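Local coordinates for protection of telomeres protein 1 (PDB 7CUI), which binds single-stranded telomeric DNA, protects the 3' overhang of fission-yeast telomeres and regulates telomerase and telomere length, at residues R130-I134 / W135-E139; I142-H145 / I146-E150. All coordinates share one frame; numbering follows the deposited sequence.

Interaction 1: R130-I134 / W135-E139; sequences RLFLI and WGNLE
L131 and W135, one helical turn apart, meet leucine flank against indole face at the sharp turn between helix 121-135 and helix 138-148, in the C-terminal part of Pot1. These helices belong to the connection between barrel strands 93-99 and 163-171 of what the strand order marks as an OB fold. L131 CB makes a CH-pi contact 4.0 Å from the centroid of the six-membered ring of W135, while L131 CD1 reaches W135 CH2 at 3.5 Å. L131 O looks at the same indole face nearer its five-membered ring, and it also takes the backbone N-H groups of I134 and W135. What turns the indole back over this carbonyl is its first torsion: at 65° CG stands between the backbone N and the carbonyl carbon. F60 stacks on the W135 ring, and L65, F68 and L84 of the barrel strands pack against the side chain. An alanine here would probably leave the flank of L131 and the ring of F60 without their flat partner and open a gap between helix and barrel. F132, partly exposed, holds its ring over the turn, a type II' turn from W135 to L138. G136, at positive phi, donates its N-H to F132 O, N to O 2.8 Å, and sets CA under the ring, 4.1 Å from its centroid and 3° off the normal. N137 comes to the ring's edge with its amide plane perpendicular to it; ND2, which is hydrogen-bonded to E140 OE1, lies 3.7 Å from F132 CE1.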
loop_
_atom_site.group_PDB
_atom_site.type_symbol
_atom_site.label_atom_id
_atom_site.label_comp_id
_atom_site.label_asym_id
_atom_site.label_seq_id
_atom_site.Cartn_x
_atom_site.Cartn_y
_atom_site.Cartn_z
ATOM N N ARG A 130 1.513 10.441 -10.556
ATOM C CA ARG A 130 1.666 9.017 -10.790
ATOM C C ARG A 130 0.615 8.239 -9.998
ATOM O O ARG A 130 -0.034 7.348 -10.540
ATOM C CB ARG A 130 3.084 8.560 -10.443
ATOM C CG ARG A 130 3.477 7.254 -11.114
ATOM C CD ARG A 130 4.538 7.465 -12.170
ATOM N NE ARG A 130 4.866 6.235 -12.879
ATOM C CZ ARG A 130 4.477 5.962 -14.115
ATOM N NH1 ARG A 130 3.742 6.834 -14.785
ATOM N NH2 ARG A 130 4.831 4.821 -14.680
ATOM N N LEU A 131 0.442 8.601 -8.721
ATOM C CA LEU A 131 -0.493 7.921 -7.840
ATOM C C LEU A 131 -1.934 8.241 -8.240
ATOM O O LEU A 131 -2.858 7.521 -7.872
ATOM C CB LEU A 131 -0.188 8.315 -6.389
ATOM C CG LEU A 131 1.130 7.772 -5.820
ATOM C CD1 LEU A 131 1.301 8.174 -4.363
ATOM C CD2 LEU A 131 1.201 6.256 -5.941
ATOM N N PHE A 132 -2.120 9.309 -9.024
ATOM C CA PHE A 132 -3.431 9.637 -9.556
ATOM C C PHE A 132 -3.977 8.453 -10.354
ATOM O O PHE A 132 -5.185 8.218 -10.364
ATOM C CB PHE A 132 -3.376 10.925 -10.382
ATOM C CG PHE A 132 -4.728 11.516 -10.696
ATOM C CD1 PHE A 132 -5.328 12.413 -9.817
ATOM C CD2 PHE A 132 -5.405 11.183 -11.866
ATOM C CE1 PHE A 132 -6.573 12.959 -10.103
ATOM C CE2 PHE A 132 -6.649 11.733 -12.151
ATOM C CZ PHE A 132 -7.238 12.605 -11.263
ATOM N N LEU A 133 -3.071 7.687 -10.976
ATOM C CA LEU A 133 -3.440 6.598 -11.863
ATOM C C LEU A 133 -3.973 5.389 -11.087
ATOM O O LEU A 133 -4.572 4.500 -11.694
ATOM C CB LEU A 133 -2.246 6.231 -12.754
ATOM C CG LEU A 133 -1.669 7.367 -13.606
ATOM C CD1 LEU A 133 -0.401 6.929 -14.339
ATOM C CD2 LEU A 133 -2.700 7.916 -14.588
ATOM N N ILE A 134 -3.783 5.359 -9.757
ATOM C CA ILE A 134 -4.274 4.240 -8.957
ATOM C C ILE A 134 -5.421 4.650 -8.031
ATOM O O ILE A 134 -6.204 3.789 -7.634
ATOM C CB ILE A 134 -3.163 3.499 -8.177
ATOM C CG1 ILE A 134 -2.478 4.396 -7.142
ATOM C CG2 ILE A 134 -2.164 2.850 -9.117
ATOM C CD1 ILE A 134 -1.699 3.636 -6.089
ATOM N N TRP A 135 -5.519 5.936 -7.662
ATOM C CA TRP A 135 -6.560 6.335 -6.723
ATOM C C TRP A 135 -7.372 7.550 -7.191
ATOM O O TRP A 135 -8.138 8.112 -6.406
ATOM C CB TRP A 135 -5.994 6.524 -5.306
ATOM C CG TRP A 135 -5.012 7.648 -5.135
ATOM C CD1 TRP A 135 -4.969 8.835 -5.813
ATOM C CD2 TRP A 135 -3.934 7.698 -4.179
ATOM N NE1 TRP A 135 -3.937 9.607 -5.350
ATOM C CE2 TRP A 135 -3.277 8.935 -4.353
ATOM C CE3 TRP A 135 -3.460 6.818 -3.199
ATOM C CZ2 TRP A 135 -2.171 9.309 -3.584
ATOM C CZ3 TRP A 135 -2.362 7.180 -2.447
ATOM C CH2 TRP A 135 -1.735 8.415 -2.630
ATOM N N GLY A 136 -7.206 7.963 -8.455
ATOM C CA GLY A 136 -7.989 9.059 -9.009
ATOM C C GLY A 136 -7.990 10.295 -8.111
ATOM O O GLY A 136 -6.922 10.773 -7.695
ATOM N N ASN A 137 -9.199 10.784 -7.795
ATOM C CA ASN A 137 -9.360 12.033 -7.060
ATOM C C ASN A 137 -9.390 11.818 -5.546
ATOM O O ASN A 137 -9.774 12.729 -4.814
ATOM C CB ASN A 137 -10.595 12.823 -7.496
ATOM C CG ASN A 137 -10.575 13.182 -8.965
ATOM O OD1 ASN A 137 -11.151 12.470 -9.785
ATOM N ND2 ASN A 137 -9.899 14.260 -9.309
ATOM N N LEU A 138 -8.946 10.642 -5.077
ATOM C CA LEU A 138 -8.986 10.301 -3.661
ATOM C C LEU A 138 -8.165 11.289 -2.822
ATOM O O LEU A 138 -8.648 11.778 -1.799
ATOM C CB LEU A 138 -8.467 8.870 -3.488
ATOM C CG LEU A 138 -9.107 8.005 -2.397
ATOM C CD1 LEU A 138 -8.021 7.359 -1.547
ATOM C CD2 LEU A 138 -10.109 8.761 -1.534
ATOM N N GLU A 139 -6.926 11.571 -3.249
ATOM C CA GLU A 139 -6.010 12.392 -2.471
ATOM C C GLU A 139 -6.571 13.808 -2.353
ATOM O O GLU A 139 -6.539 14.405 -1.273
ATOM C CB GLU A 139 -4.614 12.372 -3.099
ATOM C CG GLU A 139 -3.555 13.114 -2.297
ATOM C CD GLU A 139 -3.407 14.609 -2.542
ATOM O OE1 GLU A 139 -3.877 15.099 -3.599
ATOM O OE2 GLU A 139 -2.812 15.290 -1.665
#

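Interaction 2: I142-H145 / I146-E150; sequences IQHH and ISKGE
H145 is held through both ring nitrogens by carboxylates: ND1 donates to E150 OE2 at 2.7 Å, while NE2 is hydrogen-bonded to D158 OD2 of helix 155-158. The E150 oxygen sits in the imidazole plane, only 8° out of it, and the carboxylate is turned just 29° from the ring, so the two flat groups meet nearly coplanar and edge-on. Two acidic partners probably favour a protonated, positively charged ring. E150 can reach back because the chain reverses just before it. Helix 138-148 ends here in a Schellman motif: G149, at positive phi, bonds its N to I146 O at 3.2 Å, and E150 N donates to H145 O at 2.8 Å. H145 is therefore gripped twice by E150, once at the backbone and once at the side chain. The E150 chain runs extended beyond CG, with chi2 173°, which carries OE2 out to the ring. A water donates to that same OE2 and also bonds H144 NE2, with a weak bond from K148 NZ; H144 and K148 lie side by side, and a sulfate ion, probably from the crystallisation liquor, is bound near H144. Along another side of the helix, I142 and I146 touch through CG2 and CD1 at 3.8 Å, one turn apart. Both isoleucines pack on K63 of strand 49-73 and on P152, which follows the turn.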
loop_
_atom_site.group_PDB
_atom_site.type_symbol
_atom_site.label_atom_id
_atom_site.label_comp_id
_atom_site.label_asym_id
_atom_site.label_seq_id
_atom_site.Cartn_x
_atom_site.Cartn_y
_atom_site.Cartn_z
ATOM N N ILE A 142 -9.417 13.762 0.048
ATOM C CA ILE A 142 -8.937 13.556 1.403
ATOM C C ILE A 142 -8.390 14.879 1.942
ATOM O O ILE A 142 -8.706 15.258 3.070
ATOM C CB ILE A 142 -7.924 12.396 1.478
ATOM C CG1 ILE A 142 -8.641 11.042 1.494
ATOM C CG2 ILE A 142 -6.997 12.558 2.677
ATOM C CD1 ILE A 142 -7.726 9.845 1.474
ATOM N N GLN A 143 -7.607 15.592 1.120
ATOM C CA GLN A 143 -7.070 16.882 1.529
ATOM C C GLN A 143 -8.188 17.917 1.655
ATOM O O GLN A 143 -8.128 18.804 2.507
ATOM C CB GLN A 143 -6.003 17.366 0.548
ATOM C CG GLN A 143 -4.730 16.534 0.578
ATOM C CD GLN A 143 -4.184 16.322 1.971
ATOM O OE1 GLN A 143 -3.680 15.251 2.294
ATOM N NE2 GLN A 143 -4.262 17.345 2.808
ATOM N N HIS A 144 -9.202 17.799 0.792
ATOM C CA HIS A 144 -10.347 18.689 0.835
ATOM C C HIS A 144 -11.022 18.586 2.200
ATOM O O HIS A 144 -11.386 19.601 2.790
ATOM C CB HIS A 144 -11.318 18.387 -0.314
ATOM C CG HIS A 144 -12.639 19.059 -0.140
ATOM N ND1 HIS A 144 -12.859 20.375 -0.517
ATOM C CD2 HIS A 144 -13.793 18.628 0.418
ATOM C CE1 HIS A 144 -14.096 20.716 -0.216
ATOM N NE2 HIS A 144 -14.690 19.662 0.361
ATOM N N HIS A 145 -11.182 17.355 2.698
ATOM C CA HIS A 145 -11.900 17.141 3.946
ATOM C C HIS A 145 -11.072 17.606 5.144
ATOM O O HIS A 145 -11.610 18.196 6.084
ATOM C CB HIS A 145 -12.377 15.690 4.073
ATOM C CG HIS A 145 -13.518 15.366 3.169
ATOM N ND1 HIS A 145 -14.752 15.987 3.277
ATOM C CD2 HIS A 145 -13.627 14.493 2.141
ATOM C CE1 HIS A 145 -15.568 15.507 2.359
ATOM N NE2 HIS A 145 -14.901 14.588 1.649
ATOM N N ILE A 146 -9.762 17.344 5.093
ATOM C CA ILE A 146 -8.875 17.751 6.170
ATOM C C ILE A 146 -8.956 19.270 6.358
ATOM O O ILE A 146 -9.067 19.742 7.484
ATOM C CB ILE A 146 -7.443 17.220 5.945
ATOM C CG1 ILE A 146 -7.408 15.693 6.075
ATOM C CG2 ILE A 146 -6.449 17.900 6.881
ATOM C CD1 ILE A 146 -6.180 15.031 5.491
ATOM N N SER A 147 -8.959 20.025 5.254
ATOM C CA SER A 147 -8.992 21.479 5.312
ATOM C C SER A 147 -10.344 21.997 5.806
ATOM O O SER A 147 -10.417 23.103 6.346
ATOM C CB SER A 147 -8.632 22.092 3.980
ATOM O OG SER A 147 -7.236 21.978 3.722
ATOM N N LYS A 148 -11.398 21.189 5.607
ATOM C CA LYS A 148 -12.757 21.543 5.990
ATOM C C LYS A 148 -13.045 21.101 7.427
ATOM O O LYS A 148 -14.068 21.476 7.997
ATOM C CB LYS A 148 -13.751 20.948 4.987
ATOM C CG LYS A 148 -15.139 21.576 4.998
ATOM C CD LYS A 148 -15.977 21.200 3.808
ATOM C CE LYS A 148 -17.402 21.695 3.922
ATOM N NZ LYS A 148 -18.116 21.611 2.626
ATOM N N GLY A 149 -12.135 20.313 8.012
ATOM C CA GLY A 149 -12.254 19.864 9.387
ATOM C C GLY A 149 -13.117 18.615 9.508
ATOM O O GLY A 149 -13.736 18.390 10.544
ATOM N N GLU A 150 -13.135 17.809 8.441
ATOM C CA GLU A 150 -13.972 16.624 8.346
ATOM C C GLU A 150 -13.081 15.393 8.226
ATOM O O GLU A 150 -11.887 15.516 7.966
ATOM C CB GLU A 150 -14.879 16.724 7.122
ATOM C CG GLU A 150 -15.808 17.921 7.161
ATOM C CD GLU A 150 -16.602 18.139 5.887
ATOM O OE1 GLU A 150 -17.570 18.919 5.927
ATOM O OE2 GLU A 150 -16.252 17.531 4.855
HETATM O O HOH W 1 -17.073 18.388 2.135
#

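Interaction 1 closes before interaction 2 opens along the chain, and their centres lie about 17 Å apart. Helix 138-148 joins them: its first residues belong to 135-139, and its end makes up most of 142-150. Apart from this shared helix the two do not touch. Interaction 1 sits closer to the barrel, its centre about 11 Å from the centre of the chain; interaction 2 lies farther out, at about 20 Å, where the chain turns toward helix 155-158. Both lie in the helical connection between barrel strands 93-99 and 163-171, and side chains from both meet strand 49-73, with F60 a common neighbour, so the inserted helix is fixed to the barrel at that strand.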